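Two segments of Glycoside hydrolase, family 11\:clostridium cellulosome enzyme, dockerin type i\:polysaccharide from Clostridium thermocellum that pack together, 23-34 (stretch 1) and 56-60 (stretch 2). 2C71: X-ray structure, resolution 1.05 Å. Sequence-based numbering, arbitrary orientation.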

# COMPACT_ATOMS: atom_id res chain seq x y z
N VAL A 23 8.03 -9.83 3.34
CA VAL A 23 6.83 -9.76 2.50
C VAL A 23 7.19 -10.08 1.06
O VAL A 23 6.51 -10.88 0.41
CB VAL A 23 6.15 -8.41 2.62
CG1 VAL A 23 5.05 -8.22 1.58
CG2 VAL A 23 5.53 -8.23 4.04
N LEU A 24 8.24 -9.45 0.51
CA LEU A 24 8.62 -9.69 -0.88
C LEU A 24 8.92 -11.17 -1.12
O LEU A 24 8.61 -11.68 -2.20
CB LEU A 24 9.80 -8.80 -1.28
CG LEU A 24 9.45 -7.31 -1.41
CD1 LEU A 24 10.73 -6.47 -1.47
CD2 LEU A 24 8.60 -7.02 -2.64
N ASP A 25 9.54 -11.83 -0.16
CA ASP A 25 9.82 -13.28 -0.31
C ASP A 25 8.53 -14.07 -0.45
O ASP A 25 8.50 -15.02 -1.23
CB ASP A 25 10.65 -13.79 0.83
CG ASP A 25 12.10 -13.29 0.82
OD1 ASP A 25 12.60 -12.76 -0.16
OD2 ASP A 25 12.79 -13.56 1.86
N LYS A 26 7.49 -13.77 0.34
CA LYS A 26 6.20 -14.44 0.20
C LYS A 26 5.59 -14.17 -1.17
O LYS A 26 5.04 -15.06 -1.82
CB LYS A 26 5.20 -14.00 1.27
CG LYS A 26 5.56 -14.33 2.69
CD LYS A 26 5.66 -15.82 2.98
CE LYS A 26 6.06 -16.06 4.41
NZ LYS A 26 6.26 -17.43 4.74
N LEU A 27 5.65 -12.92 -1.62
CA LEU A 27 5.07 -12.57 -2.92
C LEU A 27 5.80 -13.28 -4.04
O LEU A 27 5.18 -13.72 -5.04
CB LEU A 27 5.04 -11.07 -3.12
CG LEU A 27 4.26 -10.31 -2.03
CD1 LEU A 27 4.45 -8.78 -2.27
CD2 LEU A 27 2.81 -10.68 -1.99
N ASP A 28 7.11 -13.48 -3.92
CA ASP A 28 7.86 -14.26 -4.91
C ASP A 28 7.40 -15.72 -4.87
O ASP A 28 7.25 -16.35 -5.93
CB ASP A 28 9.38 -14.21 -4.63
CG ASP A 28 10.07 -12.90 -4.98
OD1 ASP A 28 9.52 -12.11 -5.78
OD2 ASP A 28 11.21 -12.71 -4.46
N LYS A 29 7.25 -16.29 -3.68
CA LYS A 29 6.84 -17.68 -3.54
C LYS A 29 5.56 -17.98 -4.27
O LYS A 29 5.41 -19.02 -4.91
CB LYS A 29 6.71 -18.04 -2.05
CG LYS A 29 6.28 -19.43 -1.69
CD LYS A 29 6.02 -19.44 -0.07
CE LYS A 29 5.65 -20.74 0.48
NZ LYS A 29 5.56 -20.65 1.95
N TYR A 30 4.61 -17.05 -4.19
CA TYR A 30 3.28 -17.21 -4.80
C TYR A 30 3.12 -16.53 -6.15
O TYR A 30 2.06 -16.60 -6.76
CB TYR A 30 2.19 -16.71 -3.82
CG TYR A 30 2.15 -17.51 -2.57
CD1 TYR A 30 1.73 -18.81 -2.63
CD2 TYR A 30 2.52 -16.98 -1.32
CE1 TYR A 30 1.73 -19.60 -1.49
CE2 TYR A 30 2.50 -17.76 -0.18
CZ TYR A 30 2.10 -19.08 -0.26
OH TYR A 30 2.08 -19.92 0.84
N ASN A 31 4.18 -15.88 -6.61
CA ASN A 31 4.15 -15.15 -7.87
C ASN A 31 3.05 -14.09 -7.89
O ASN A 31 2.31 -13.97 -8.86
CB ASN A 31 3.96 -16.11 -9.04
CG ASN A 31 4.17 -15.44 -10.38
OD1 ASN A 31 3.58 -15.84 -11.39
ND2 ASN A 31 5.03 -14.43 -10.41
N VAL A 32 2.96 -13.31 -6.81
CA VAL A 32 1.88 -12.35 -6.64
C VAL A 32 2.40 -10.92 -6.68
O VAL A 32 3.43 -10.61 -6.09
CB VAL A 32 1.12 -12.58 -5.32
CG1 VAL A 32 0.35 -11.32 -4.93
CG2 VAL A 32 0.19 -13.77 -5.44
N LYS A 33 1.68 -10.05 -7.39
CA LYS A 33 2.02 -8.61 -7.43
C LYS A 33 1.24 -7.87 -6.39
O LYS A 33 0.09 -8.19 -6.13
CB LYS A 33 1.70 -8.04 -8.83
CG LYS A 33 2.58 -8.70 -9.95
CD LYS A 33 2.30 -8.16 -11.31
CE LYS A 33 3.13 -8.96 -12.41
NZ LYS A 33 2.93 -10.48 -12.41
N ALA A 34 1.84 -6.82 -5.85
CA ALA A 34 1.24 -6.00 -4.78
C ALA A 34 1.67 -4.56 -4.96
O ALA A 34 2.42 -4.21 -5.87
CB ALA A 34 1.59 -6.55 -3.42
N ASN A 56 11.21 -4.17 -9.94
CA ASN A 56 11.76 -5.25 -10.76
C ASN A 56 10.84 -6.49 -10.80
O ASN A 56 10.84 -7.21 -11.77
CB ASN A 56 13.12 -5.70 -10.23
CG ASN A 56 14.21 -4.64 -10.38
OD1 ASN A 56 14.07 -3.66 -11.13
ND2 ASN A 56 15.33 -4.86 -9.67
N SER A 57 10.10 -6.67 -9.70
CA SER A 57 9.27 -7.83 -9.43
C SER A 57 7.81 -7.62 -9.80
O SER A 57 6.96 -8.44 -9.48
CB SER A 57 9.41 -8.26 -7.97
OG SER A 57 10.73 -8.44 -7.59
N GLY A 58 7.50 -6.48 -10.46
CA GLY A 58 6.15 -6.19 -10.92
C GLY A 58 5.25 -5.50 -9.93
O GLY A 58 4.05 -5.34 -10.18
N HIS A 59 5.78 -5.12 -8.77
CA HIS A 59 4.99 -4.41 -7.78
C HIS A 59 4.92 -2.95 -8.13
O HIS A 59 5.72 -2.43 -8.92
CB HIS A 59 5.60 -4.61 -6.38
CG HIS A 59 5.80 -6.04 -6.03
ND1 HIS A 59 4.76 -6.92 -6.01
CD2 HIS A 59 6.92 -6.69 -5.68
CE1 HIS A 59 5.27 -8.09 -5.67
NE2 HIS A 59 6.57 -7.99 -5.47
N GLU A 60 3.99 -2.25 -7.52
CA GLU A 60 3.79 -0.81 -7.66
C GLU A 60 4.19 -0.12 -6.36
O GLU A 60 4.04 -0.70 -5.27
CB GLU A 60 2.35 -0.54 -8.04
CG GLU A 60 2.00 0.92 -8.20
CD GLU A 60 0.66 1.19 -8.81
OE1 GLU A 60 -0.16 0.25 -8.91
OE2 GLU A 60 0.41 2.36 -9.18
O HOH W 1 8.39 -9.95 -4.54
O HOH W 2 11.95 -10.27 -5.90
O HOH W 3 11.03 -9.88 -5.34
O HOH W 4 7.76 -10.46 -5.58
O HOH W 5 5.68 -10.65 -8.05

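The two stretches meet where a helix gives way to an extended segment. Stretch 1 enters as a helix, its turns held by bonds such as Leu27 N to Val23 O (3.0 Å) and Asp28 N to Leu24 O (2.9 Å). The helix closes in a Schellman motif: Asn31 takes a positive phi of 57°, a conformation that asparagine tolerates better than most residues with a side chain, and Val32 N reaches back to Leu27 O at 2.9 Å. Beyond this turn the chain runs extended from Val32 to Ala34, and here it comes alongside stretch 2. The nearest CA atoms are those of Ala34 and His59, 5.1 Å apart.

Two direct hydrogen bonds join the stretches, both using the backbone of Ala34. Its carbonyl O accepts from Glu60 N at 3.0 Å with a nearly straight N-H...O angle of 163°, a backbone-to-backbone link. Its amide N donates to the ring atom His59 ND1 at 2.9 Å, with an angle of 144°. Because ND1 accepts this bond, it must present a lone pair there, so a neutral ring would carry its proton on NE2. The bond uses the backbone amide, so it does not depend on the side chain; Ala34 CB lies 4.1 Å from His59 ND1.

His59 is the centre of the contact and has the largest area covered by the other stretch. Its CA-to-CB bond points sideways, but the end of the side chain comes nearer to stretch 1. Near the plane of the ring, at its edge, lie Ala34 N, Lys33 CA and Val32 O; the last is 3.1 Å from His59 CE1, a carbon polarized by its two nitrogen neighbours and therefore a reasonable companion for a carbonyl oxygen. Two helix leucines, one turn apart, add nonpolar contacts: Leu24 CD2 lies 3.5 Å from His59 CD2, and Leu27 CD1 lies 3.6 Å from His59 CE1. Imidazole thus serves both needs, offering carbon to the leucines and nitrogen to polar partners.

Lys33 packs through the aliphatic part of its side chain, with CD 3.5 Å from Gly58 O. Glycine fits position 58 for two reasons. Its backbone angles of 88° and 5° would jam a CB against the preceding carbonyl oxygen, and an ideal CB would also fall 3.0 Å from Lys33 CE, a clash.

Water completes the polar contacts. Asp28 OD1 and Ser57 OG are 4.3 Å apart, too far for a direct hydrogen bond, but water 3 donates to both atoms at 2.7 Å. Water 2 occupies an alternative site about 1.2 Å from water 3, O to O, too close for both to be present at once; from there it donates to Asp28 OD2 at 2.9 Å and Ser57 OG at 2.8 Å. The carboxylate suits this place because its oxygens can accept from several waters. Water 1 donates to Leu24 O at 2.9 Å and Asp28 OD1 at 2.7 Å, and also bonds His59 NE2 at 2.8 Å. Farther along, water 5 donates to Val32 O at 3.0 Å and Ser57 O at 2.9 Å, joining two carbonyls that could not bond each other.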